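Local coordinates for protein Alp7A (Bacillus subtilis, PDB 5EC0) that binds adenine nucleotide as a bacterial actin-like protein and probably forms cytoskeletal filaments that segregate plasmids, at residues L265-F268 with I269-N272; V378-Q381 with A382-E386; D138-S141 with E142-R146. One frame throughout, in Å; residues are numbered along the deposited sequence.

Interaction 1 (L265-F268 with I269-N272); sequences LEKF and IYSN. With ADP (adenosine-5'-diphosphate), chain D.
Tyr270 lays its phenol ring between the adenine of ADP and the backbone carbonyl of Lys267. ADP C4 lies 3.4 Å above one face of the ring, offset toward its rim, and the carbonyl oxygen O of Lys267 sits 3.9 Å above the centre of the opposite face. CG stands between the backbone N and the carbonyl carbon (chi1 69°), a crowded position that swings the ring back over the preceding turn. A leucine in place of Tyr270 would probably cost the adenine its flat aromatic partner and leave the base less firmly held.

The other grip on the nucleotide is polar. Glu266 stretches out along an extended chain and takes the ribose hydroxyl, O3' giving a hydrogen bond to OE2 at 2.6 Å. One turn of helix 262-272 thus meets both base and sugar, in a nucleotide-binding core of the actin ATPase superfamily, while Asn12, Gly215 and Gly329 also hydrogen-bond to ADP.

Away from the ligand, hydrogen bonds close the end of the helix. Main-chain bonds run from Ile269 N, Tyr270 N and Ser271 N to the carbonyls four residues back. Asn272 ND2 gives a hydrogen bond to Phe268 O at 2.9 Å, in the carbonyl plane on a lone pair, and its amide stacks over a face of the Phe268 ring with the planes 29° apart.

Apolar contact is lighter: Leu265 CG meets Ile269 CD1 at 4.1 Å, and helices 243-254 and 292-313 cover the buried side with Leu247 and Ile295.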
ATOM      1  N   LEU A 265       5.684 -13.547  12.501  1.00 43.59           N
ATOM      2  CA  LEU A 265       6.591 -14.204  11.559  1.00 45.32           C
ATOM      3  C   LEU A 265       6.814 -13.304  10.346  1.00 39.80           C
ATOM      4  O   LEU A 265       7.936 -13.135   9.867  1.00 41.97           O
ATOM      5  CB  LEU A 265       6.031 -15.558  11.143  1.00 42.06           C
ATOM      6  CG  LEU A 265       6.733 -16.282   9.997  1.00 42.16           C
ATOM      7  CD1 LEU A 265       8.142 -16.692  10.412  1.00 42.28           C
ATOM      8  CD2 LEU A 265       5.903 -17.487   9.584  1.00 41.07           C
ATOM      9  N   GLU A 266       5.725 -12.710   9.880  1.00 39.02           N
ATOM     10  CA  GLU A 266       5.759 -11.720   8.810  1.00 41.80           C
ATOM     11  C   GLU A 266       6.696 -10.550   9.132  1.00 41.89           C
ATOM     12  O   GLU A 266       7.479 -10.141   8.287  1.00 45.54           O
ATOM     13  CB  GLU A 266       4.342 -11.217   8.547  1.00 42.75           C
ATOM     14  CG  GLU A 266       4.203 -10.130   7.494  1.00 44.45           C
ATOM     15  CD  GLU A 266       2.805  -9.535   7.497  1.00 48.44           C
ATOM     16  OE1 GLU A 266       2.245  -9.337   8.600  1.00 51.99           O
ATOM     17  OE2 GLU A 266       2.263  -9.284   6.402  1.00 53.13           O
ATOM     18  N   LYS A 267       6.629 -10.035  10.360  1.00 43.87           N
ATOM     19  CA  LYS A 267       7.474  -8.912  10.766  1.00 41.35           C
ATOM     20  C   LYS A 267       8.947  -9.302  10.858  1.00 45.83           C
ATOM     21  O   LYS A 267       9.814  -8.569  10.393  1.00 50.74           O
ATOM     22  CB  LYS A 267       7.013  -8.336  12.106  1.00 46.32           C
ATOM     23  CG  LYS A 267       7.879  -7.182  12.598  1.00 53.10           C
ATOM     24  CD  LYS A 267       7.312  -6.535  13.860  1.00 60.60           C
ATOM     25  CE  LYS A 267       8.168  -5.355  14.315  1.00 64.09           C
ATOM     26  NZ  LYS A 267       7.573  -4.641  15.493  1.00 71.07           N
ATOM     27  N   PHE A 268       9.226 -10.443  11.479  1.00 41.43           N
ATOM     28  CA  PHE A 268      10.582 -10.982  11.528  1.00 42.68           C
ATOM     29  C   PHE A 268      11.190 -11.168  10.123  1.00 44.63           C
ATOM     30  O   PHE A 268      12.354 -10.845   9.896  1.00 44.09           O
ATOM     31  CB  PHE A 268      10.581 -12.310  12.285  1.00 45.15           C
ATOM     32  CG  PHE A 268      11.909 -13.010  12.298  1.00 46.84           C
ATOM     33  CD1 PHE A 268      12.909 -12.607  13.167  1.00 49.94           C
ATOM     34  CD2 PHE A 268      12.154 -14.086  11.452  1.00 42.86           C
ATOM     35  CE1 PHE A 268      14.140 -13.257  13.193  1.00 52.15           C
ATOM     36  CE2 PHE A 268      13.373 -14.737  11.471  1.00 45.45           C
ATOM     37  CZ  PHE A 268      14.370 -14.324  12.340  1.00 48.41           C
ATOM     38  N   ILE A 269      10.397 -11.667   9.181  1.00 45.19           N
ATOM     39  CA  ILE A 269      10.901 -11.902   7.826  1.00 48.02           C
ATOM     40  C   ILE A 269      11.321 -10.621   7.084  1.00 43.61           C
ATOM     41  O   ILE A 269      12.454 -10.530   6.630  1.00 48.93           O
ATOM     42  CB  ILE A 269       9.876 -12.660   6.977  1.00 43.41           C
ATOM     43  CG1 ILE A 269       9.833 -14.126   7.425  1.00 43.62           C
ATOM     44  CG2 ILE A 269      10.247 -12.588   5.517  1.00 33.64           C
ATOM     45  CD1 ILE A 269       8.821 -14.983   6.691  1.00 39.93           C
ATOM     46  N   TYR A 270      10.449  -9.627   6.961  1.00 37.32           N
ATOM     47  CA  TYR A 270      10.859  -8.431   6.212  1.00 37.79           C
ATOM     48  C   TYR A 270      11.907  -7.626   6.979  1.00 37.95           C
ATOM     49  O   TYR A 270      12.786  -7.024   6.371  1.00 39.61           O
ATOM     50  CB  TYR A 270       9.655  -7.539   5.820  1.00 37.18           C
ATOM     51  CG  TYR A 270       8.907  -6.809   6.916  1.00 43.07           C
ATOM     52  CD1 TYR A 270       9.428  -5.656   7.513  1.00 49.41           C
ATOM     53  CD2 TYR A 270       7.634  -7.222   7.304  1.00 44.58           C
ATOM     54  CE1 TYR A 270       8.714  -4.961   8.514  1.00 37.61           C
ATOM     55  CE2 TYR A 270       6.915  -6.538   8.294  1.00 40.72           C
ATOM     56  CZ  TYR A 270       7.461  -5.418   8.890  1.00 43.87           C
ATOM     57  OH  TYR A 270       6.739  -4.763   9.861  1.00 52.72           O
ATOM     58  N   SER A 271      11.838  -7.650   8.305  1.00 41.14           N
ATOM     59  CA  SER A 271      12.904  -7.076   9.120  1.00 43.18           C
ATOM     60  C   SER A 271      14.246  -7.764   8.890  1.00 42.49           C
ATOM     61  O   SER A 271      15.277  -7.110   8.997  1.00 43.28           O
ATOM     62  CB  SER A 271      12.568  -7.145  10.615  1.00 45.49           C
ATOM     63  OG  SER A 271      11.242  -6.734  10.874  1.00 46.85           O
ATOM     64  N   ASN A 272      14.243  -9.066   8.584  1.00 44.79           N
ATOM     65  CA  ASN A 272      15.490  -9.845   8.579  1.00 51.77           C
ATOM     66  C   ASN A 272      15.915 -10.450   7.249  1.00 61.12           C
ATOM     67  O   ASN A 272      17.063 -10.880   7.104  1.00 59.39           O
ATOM     68  CB  ASN A 272      15.409 -10.977   9.600  1.00 56.12           C
ATOM     69  CG  ASN A 272      15.610 -10.493  11.006  1.00 61.24           C
ATOM     70  OD1 ASN A 272      16.730 -10.478  11.512  1.00 66.14           O
ATOM     71  ND2 ASN A 272      14.526 -10.079  11.648  1.00 62.86           N
TER
HETATM   72  PB  ADP D 403      -1.002  -6.117   0.954  1.00 58.56           P
HETATM   73  O1B ADP D 403      -1.460  -4.668   0.835  1.00 38.66           O
HETATM   74  O2B ADP D 403      -1.873  -7.152   0.262  1.00 56.80           O
HETATM   75  O3B ADP D 403      -0.606  -6.575   2.337  1.00 62.29           O
HETATM   76  PA  ADP D 403       1.688  -5.203   0.390  1.00 33.43           P
HETATM   77  O1A ADP D 403       1.385  -4.115   1.396  1.00 40.40           O
HETATM   78  O2A ADP D 403       2.326  -4.851  -0.942  1.00 24.57           O
HETATM   79  O3A ADP D 403       0.389  -6.137   0.121  1.00 54.81           O
HETATM   80  O5' ADP D 403       2.613  -6.301   1.086  1.00 44.01           O
HETATM   81  C5' ADP D 403       2.618  -6.520   2.491  1.00 39.49           C
HETATM   82  C4' ADP D 403       3.868  -7.339   2.732  1.00 31.93           C
HETATM   83  O4' ADP D 403       4.993  -6.473   2.621  1.00 33.87           O
HETATM   84  C3' ADP D 403       3.966  -7.951   4.116  1.00 34.83           C
HETATM   85  O3' ADP D 403       3.553  -9.317   4.089  1.00 41.55           O
HETATM   86  C2' ADP D 403       5.441  -7.870   4.460  1.00 38.61           C
HETATM   87  O2' ADP D 403       5.970  -9.195   4.432  1.00 31.46           O
HETATM   88  C1' ADP D 403       6.073  -7.044   3.346  1.00 35.07           C
HETATM   89  N9  ADP D 403       6.959  -5.955   3.818  1.00 33.40           N
HETATM   90  C8  ADP D 403       8.186  -5.734   3.299  1.00 37.07           C
HETATM   91  N7  ADP D 403       8.785  -4.680   3.896  1.00 38.40           N
HETATM   92  C5  ADP D 403       7.923  -4.200   4.806  1.00 32.10           C
HETATM   93  C6  ADP D 403       7.969  -3.084   5.771  1.00 39.87           C
HETATM   94  N6  ADP D 403       9.078  -2.297   5.839  1.00 49.53           N
HETATM   95  N1  ADP D 403       6.883  -2.891   6.551  1.00 34.59           N
HETATM   96  C2  ADP D 403       5.801  -3.699   6.462  1.00 34.28           C
HETATM   97  N3  ADP D 403       5.681  -4.744   5.605  1.00 27.02           N
HETATM   98  C4  ADP D 403       6.713  -5.040   4.762  1.00 27.07           C

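Interaction 2 (V378-Q381 with A382-E386); sequences VKKQ and ANEKE
Lys380 and Glu384 face each other one turn apart, an i to i+4 pair of opposite charge on the C-terminal helix 364-386; the contact's centre lies about 30 Å from the centre of the chain. The tight part of the contact is the helix backbone. Four consecutive alpha-helical bonds cross it, from the N atoms of Ala382, Asn383, Glu384 and Lys385 to the carbonyls of Val378, Lys379, Lys380 and Gln381. Glu384 N to Lys380 O is 2.9 Å and runs nearly along the C=O axis, whereas Lys385 N to Gln381 O is longer at 3.2 Å, its donor tilted 32° from the carbonyl plane. Glu384 CG also packs against that Lys380 carbonyl, 3.2 Å from its O.

Outside this spine the side chains are exposed and touch one another little. The extended Lys380 chain leaves the helix with CG anti to its backbone N (chi1 -163°) and crosses the Glu384 carboxylate at an angle. Its ammonium makes a salt bridge instead with Glu123 of strand 119-129, tying the helix to the neighbouring sheet. Glu384 is probably only a secondary electrostatic partner: Lys380 NZ stays 4.1 Å from Glu384 OE2, beyond a salt bridge, while the methylene carbon Lys380 CE lies 3.2 Å from that same OE2.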
ATOM      1  N   VAL A 378       1.053  20.452 -11.969  1.00 46.90           N
ATOM      2  CA  VAL A 378       1.656  21.265 -13.026  1.00 44.11           C
ATOM      3  C   VAL A 378       0.585  21.739 -14.009  1.00 43.97           C
ATOM      4  O   VAL A 378       0.573  22.888 -14.443  1.00 43.83           O
ATOM      5  CB  VAL A 378       2.742  20.471 -13.793  1.00 41.50           C
ATOM      6  CG1 VAL A 378       3.179  21.221 -15.063  1.00 36.66           C
ATOM      7  CG2 VAL A 378       3.921  20.198 -12.889  1.00 40.54           C
ATOM      8  N   LYS A 379      -0.315  20.823 -14.347  1.00 43.52           N
ATOM      9  CA  LYS A 379      -1.411  21.084 -15.262  1.00 51.12           C
ATOM     10  C   LYS A 379      -2.328  22.177 -14.729  1.00 52.25           C
ATOM     11  O   LYS A 379      -2.848  23.002 -15.483  1.00 52.82           O
ATOM     12  CB  LYS A 379      -2.199  19.798 -15.491  1.00 54.83           C
ATOM     13  CG  LYS A 379      -2.964  19.734 -16.785  1.00 60.59           C
ATOM     14  CD  LYS A 379      -3.903  18.541 -16.769  1.00 64.40           C
ATOM     15  CE  LYS A 379      -5.192  18.838 -17.524  1.00 68.05           C
ATOM     16  NZ  LYS A 379      -6.244  17.829 -17.217  1.00 71.56           N
ATOM     17  N   LYS A 380      -2.517  22.174 -13.416  1.00 54.88           N
ATOM     18  CA  LYS A 380      -3.376  23.154 -12.773  1.00 57.42           C
ATOM     19  C   LYS A 380      -2.763  24.542 -12.881  1.00 58.25           C
ATOM     20  O   LYS A 380      -3.427  25.483 -13.305  1.00 55.92           O
ATOM     21  CB  LYS A 380      -3.617  22.790 -11.306  1.00 58.08           C
ATOM     22  CG  LYS A 380      -4.801  23.518 -10.676  1.00 66.65           C
ATOM     23  CD  LYS A 380      -4.836  23.314  -9.164  1.00 71.55           C
ATOM     24  CE  LYS A 380      -5.967  24.104  -8.508  1.00 75.79           C
ATOM     25  NZ  LYS A 380      -5.916  24.005  -7.017  1.00 75.48           N
ATOM     26  N   GLN A 381      -1.489  24.662 -12.516  1.00 60.36           N
ATOM     27  CA  GLN A 381      -0.819  25.960 -12.528  1.00 62.01           C
ATOM     28  C   GLN A 381      -0.673  26.490 -13.955  1.00 60.30           C
ATOM     29  O   GLN A 381      -0.730  27.698 -14.185  1.00 66.94           O
ATOM     30  CB  GLN A 381       0.539  25.862 -11.828  1.00 63.73           C
ATOM     31  CG  GLN A 381       0.423  25.263 -10.429  1.00 72.10           C
ATOM     32  CD  GLN A 381       1.764  24.957  -9.776  1.00 81.23           C
ATOM     33  OE1 GLN A 381       2.758  24.686 -10.458  1.00 88.43           O
ATOM     34  NE2 GLN A 381       1.792  24.979  -8.444  1.00 79.03           N
ATOM     35  N   ALA A 382      -0.513  25.582 -14.910  1.00 57.21           N
ATOM     36  CA  ALA A 382      -0.465  25.956 -16.318  1.00 58.05           C
ATOM     37  C   ALA A 382      -1.798  26.558 -16.746  1.00 61.82           C
ATOM     38  O   ALA A 382      -1.847  27.576 -17.446  1.00 59.49           O
ATOM     39  CB  ALA A 382      -0.123  24.745 -17.183  1.00 52.67           C
ATOM     40  N   ASN A 383      -2.876  25.909 -16.318  1.00 61.53           N
ATOM     41  CA  ASN A 383      -4.228  26.332 -16.649  1.00 63.54           C
ATOM     42  C   ASN A 383      -4.575  27.692 -16.028  1.00 66.24           C
ATOM     43  O   ASN A 383      -5.214  28.536 -16.670  1.00 60.31           O
ATOM     44  CB  ASN A 383      -5.228  25.257 -16.202  1.00 60.29           C
ATOM     45  CG  ASN A 383      -6.659  25.584 -16.589  1.00 63.26           C
ATOM     46  OD1 ASN A 383      -7.000  25.655 -17.773  1.00 64.20           O
ATOM     47  ND2 ASN A 383      -7.508  25.777 -15.586  1.00 65.83           N
ATOM     48  N   GLU A 384      -4.134  27.907 -14.791  1.00 68.35           N
ATOM     49  CA  GLU A 384      -4.486  29.114 -14.053  1.00 69.81           C
ATOM     50  C   GLU A 384      -3.759  30.369 -14.541  1.00 80.78           C
ATOM     51  O   GLU A 384      -4.296  31.474 -14.440  1.00 85.79           O
ATOM     52  CB  GLU A 384      -4.227  28.910 -12.558  1.00 67.53           C
ATOM     53  CG  GLU A 384      -5.136  27.871 -11.920  1.00 74.61           C
ATOM     54  CD  GLU A 384      -4.955  27.764 -10.414  1.00 82.59           C
ATOM     55  OE1 GLU A 384      -3.990  28.360  -9.888  1.00 89.94           O
ATOM     56  OE2 GLU A 384      -5.779  27.091  -9.757  1.00 79.52           O
ATOM     57  N   LYS A 385      -2.547  30.213 -15.070  1.00 82.75           N
ATOM     58  CA  LYS A 385      -1.824  31.376 -15.588  1.00 87.28           C
ATOM     59  C   LYS A 385      -2.282  31.742 -17.006  1.00 87.89           C
ATOM     60  O   LYS A 385      -2.235  32.920 -17.389  1.00 87.92           O
ATOM     61  CB  LYS A 385      -0.309  31.149 -15.541  1.00 85.13           C
ATOM     62  CG  LYS A 385       0.213  30.892 -14.145  1.00 87.81           C
ATOM     63  CD  LYS A 385      -0.458  31.800 -13.114  1.00 91.68           C
ATOM     64  CE  LYS A 385       0.509  32.325 -12.062  1.00 93.16           C
ATOM     65  NZ  LYS A 385      -0.210  32.681 -10.806  1.00 93.94           N
ATOM     66  N   GLU A 386      -2.752  30.754 -17.767  1.00 87.24           N
ATOM     67  CA  GLU A 386      -3.347  31.030 -19.070  1.00 93.03           C
ATOM     68  C   GLU A 386      -4.670  31.769 -18.867  1.00 96.04           C
ATOM     69  O   GLU A 386      -5.151  32.487 -19.752  1.00 96.94           O
ATOM     70  CB  GLU A 386      -3.548  29.734 -19.860  1.00 94.48           C
ATOM     71  CG  GLU A 386      -4.394  29.891 -21.125  1.00104.38           C
ATOM     72  CD  GLU A 386      -4.818  28.571 -21.754  1.00109.37           C
ATOM     73  OE1 GLU A 386      -4.265  27.515 -21.383  1.00110.01           O
ATOM     74  OE2 GLU A 386      -5.716  28.598 -22.626  1.00111.75           O
TER

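Interaction 3 (D138-S141 with E142-R146); sequences DKFS and EMQKR
Phe140 and Gln144 meet on the inner side of the first turn of helix 140-149, where the amide oxygen OE1 of Gln144 comes 3.3 Å from Phe140 CB. Gln144 gets there by placing CG anti to the carbonyl carbon (chi1 -58°) and then running out extended, which brings CG to 3.2 Å from Phe140 O. The same carbonyl accepts the backbone bond from Gln144 N at 3.0 Å, with an N-H...O angle of 165°. The other end of the amide, NE2, is hydrogen-bonded to Cys177 O of strand 166-179, pinning the helix to the sheet. The Phe140 ring points away from Glu142-Arg146 and into the protein, meeting Phe236 edge-to-face and resting on Leu134 and Ile179.

The solvent side is polar. Ser141 holds OG between its backbone N and carbonyl carbon (chi1 61°), directed at the Glu142 carboxylate. The bend of Glu142 at chi2 carries OE2 to 3.3 Å from Ser141 OG, a weak hydrogen bond. Lys145, three residues on and bent at chi3, brings NZ 3.2 Å from the same Glu142 OE2 in a salt bridge. One carboxylate oxygen thus gathers a hydroxyl and an ammonium group; the nearby positive charge would probably favour ionised Glu142, although both bonds are long and, at the surface, likely to give only modest hold.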
ATOM      1  N   ASP A 138     -18.484  -4.562 -14.816  1.00 31.99           N
ATOM      2  CA  ASP A 138     -18.232  -4.423 -16.260  1.00 34.66           C
ATOM      3  C   ASP A 138     -17.471  -3.130 -16.630  1.00 37.62           C
ATOM      4  O   ASP A 138     -16.817  -3.086 -17.674  1.00 40.91           O
ATOM      5  CB  ASP A 138     -19.552  -4.484 -17.053  1.00 34.47           C
ATOM      6  CG  ASP A 138     -20.474  -3.316 -16.748  1.00 38.05           C
ATOM      7  OD1 ASP A 138     -20.285  -2.654 -15.698  1.00 33.31           O
ATOM      8  OD2 ASP A 138     -21.388  -3.058 -17.548  1.00 36.16           O
ATOM      9  N   LYS A 139     -17.552  -2.096 -15.785  1.00 32.20           N
ATOM     10  CA  LYS A 139     -16.855  -0.819 -16.039  1.00 35.59           C
ATOM     11  C   LYS A 139     -15.984  -0.361 -14.857  1.00 31.52           C
ATOM     12  O   LYS A 139     -16.508  -0.062 -13.793  1.00 34.92           O
ATOM     13  CB  LYS A 139     -17.866   0.297 -16.356  1.00 29.32           C
ATOM     14  CG  LYS A 139     -18.794   0.001 -17.509  1.00 41.51           C
ATOM     15  CD  LYS A 139     -19.856   1.075 -17.687  1.00 48.75           C
ATOM     16  CE  LYS A 139     -20.737   0.740 -18.910  1.00 52.98           C
ATOM     17  NZ  LYS A 139     -21.791   1.766 -19.221  1.00 47.70           N
ATOM     18  N   PHE A 140     -14.673  -0.250 -15.053  1.00 29.07           N
ATOM     19  CA  PHE A 140     -13.795   0.189 -13.968  1.00 26.67           C
ATOM     20  C   PHE A 140     -14.086   1.620 -13.543  1.00 31.14           C
ATOM     21  O   PHE A 140     -14.079   1.938 -12.359  1.00 31.59           O
ATOM     22  CB  PHE A 140     -12.318   0.087 -14.371  1.00 24.92           C
ATOM     23  CG  PHE A 140     -11.797  -1.324 -14.464  1.00 31.63           C
ATOM     24  CD1 PHE A 140     -12.663  -2.410 -14.467  1.00 35.46           C
ATOM     25  CD2 PHE A 140     -10.432  -1.562 -14.537  1.00 30.62           C
ATOM     26  CE1 PHE A 140     -12.181  -3.696 -14.554  1.00 38.21           C
ATOM     27  CE2 PHE A 140      -9.943  -2.846 -14.622  1.00 33.34           C
ATOM     28  CZ  PHE A 140     -10.812  -3.917 -14.631  1.00 34.10           C
ATOM     29  N   SER A 141     -14.344   2.474 -14.527  1.00 34.66           N
ATOM     30  CA  SER A 141     -14.366   3.916 -14.331  1.00 26.23           C
ATOM     31  C   SER A 141     -15.422   4.343 -13.324  1.00 28.47           C
ATOM     32  O   SER A 141     -15.205   5.264 -12.534  1.00 33.42           O
ATOM     33  CB  SER A 141     -14.603   4.624 -15.667  1.00 24.75           C
ATOM     34  OG  SER A 141     -15.856   4.241 -16.219  1.00 36.47           O
ATOM     35  N   GLU A 142     -16.560   3.668 -13.347  1.00 27.59           N
ATOM     36  CA  GLU A 142     -17.676   4.040 -12.477  1.00 26.21           C
ATOM     37  C   GLU A 142     -17.393   3.672 -11.020  1.00 29.88           C
ATOM     38  O   GLU A 142     -17.756   4.421 -10.106  1.00 34.81           O
ATOM     39  CB  GLU A 142     -18.974   3.385 -12.949  1.00 27.92           C
ATOM     40  CG  GLU A 142     -19.357   3.796 -14.355  1.00 49.34           C
ATOM     41  CD  GLU A 142     -19.392   5.299 -14.502  1.00 56.79           C
ATOM     42  OE1 GLU A 142     -20.126   5.956 -13.736  1.00 53.31           O
ATOM     43  OE2 GLU A 142     -18.658   5.826 -15.367  1.00 70.75           O
ATOM     44  N   MET A 143     -16.752   2.533 -10.790  1.00 28.44           N
ATOM     45  CA  MET A 143     -16.350   2.176  -9.432  0.67 30.98           C
ATOM     46  C   MET A 143     -15.289   3.163  -8.943  1.00 29.42           C
ATOM     47  O   MET A 143     -15.333   3.620  -7.798  1.00 32.37           O
ATOM     48  CB  MET A 143     -15.821   0.737  -9.352  0.67 29.23           C
ATOM     49  CG  MET A 143     -15.766   0.197  -7.902  0.67 32.20           C
ATOM     50  SD  MET A 143     -15.244  -1.527  -7.698  0.67 48.71           S
ATOM     51  CE  MET A 143     -16.583  -2.429  -8.494  0.67 26.43           C
ATOM     52  N   GLN A 144     -14.343   3.506  -9.813  1.00 27.38           N
ATOM     53  CA  GLN A 144     -13.290   4.460  -9.429  1.00 24.92           C
ATOM     54  C   GLN A 144     -13.899   5.838  -9.102  1.00 29.23           C
ATOM     55  O   GLN A 144     -13.460   6.510  -8.170  1.00 29.39           O
ATOM     56  CB  GLN A 144     -12.233   4.605 -10.536  1.00 24.47           C
ATOM     57  CG  GLN A 144     -11.510   3.321 -10.953  1.00 24.04           C
ATOM     58  CD  GLN A 144     -10.669   3.499 -12.232  1.00 27.64           C
ATOM     59  OE1 GLN A 144     -10.905   2.831 -13.236  1.00 34.48           O
ATOM     60  NE2 GLN A 144      -9.686   4.405 -12.190  1.00 23.48           N
ATOM     61  N   LYS A 145     -14.908   6.251  -9.872  1.00 25.06           N
ATOM     62  CA  LYS A 145     -15.634   7.491  -9.590  1.00 33.95           C
ATOM     63  C   LYS A 145     -16.355   7.467  -8.225  1.00 31.74           C
ATOM     64  O   LYS A 145     -16.317   8.446  -7.484  1.00 29.00           O
ATOM     65  CB  LYS A 145     -16.654   7.796 -10.707  1.00 34.42           C
ATOM     66  CG  LYS A 145     -16.051   8.468 -11.943  1.00 43.80           C
ATOM     67  CD  LYS A 145     -17.130   9.067 -12.831  1.00 51.30           C
ATOM     68  CE  LYS A 145     -17.122   8.464 -14.231  1.00 56.92           C
ATOM     69  NZ  LYS A 145     -18.250   8.978 -15.076  1.00 61.40           N
ATOM     70  N   ARG A 146     -17.020   6.364  -7.899  1.00 27.09           N
ATOM     71  CA  ARG A 146     -17.666   6.255  -6.598  1.00 33.43           C
ATOM     72  C   ARG A 146     -16.617   6.267  -5.479  1.00 32.73           C
ATOM     73  O   ARG A 146     -16.833   6.862  -4.419  1.00 36.47           O
ATOM     74  CB  ARG A 146     -18.545   4.998  -6.516  1.00 38.32           C
ATOM     75  CG  ARG A 146     -19.810   5.065  -7.394  1.00 43.95           C
ATOM     76  CD  ARG A 146     -20.801   3.921  -7.118  1.00 43.04           C
ATOM     77  NE  ARG A 146     -20.343   2.650  -7.676  1.00 48.66           N
ATOM     78  CZ  ARG A 146     -20.592   2.241  -8.919  1.00 44.51           C
ATOM     79  NH1 ARG A 146     -21.299   3.003  -9.753  1.00 36.30           N
ATOM     80  NH2 ARG A 146     -20.124   1.072  -9.330  1.00 43.53           N
TER

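From the N terminus, interaction 3 comes first, at the start of helix 140-149, which packs on helix 131-134 and strand 166-179. Interaction 1 follows on helix 262-272, which packs against helices 243-254 and 292-313 and touches the ADP; interaction 2 comes last, on helix 364-386. Each joins neighbouring turns of a single helix, so none closes a long loop; the three lie in series, neither nesting nor crossing. Interaction 1 lies across the chain's centre from each of the others, its centre about 46 Å from that of interaction 2. The centres of interactions 2 and 3 are about 28 Å apart, and both join their helices to the eight-stranded sheet, through strands 119-129 and 166-179.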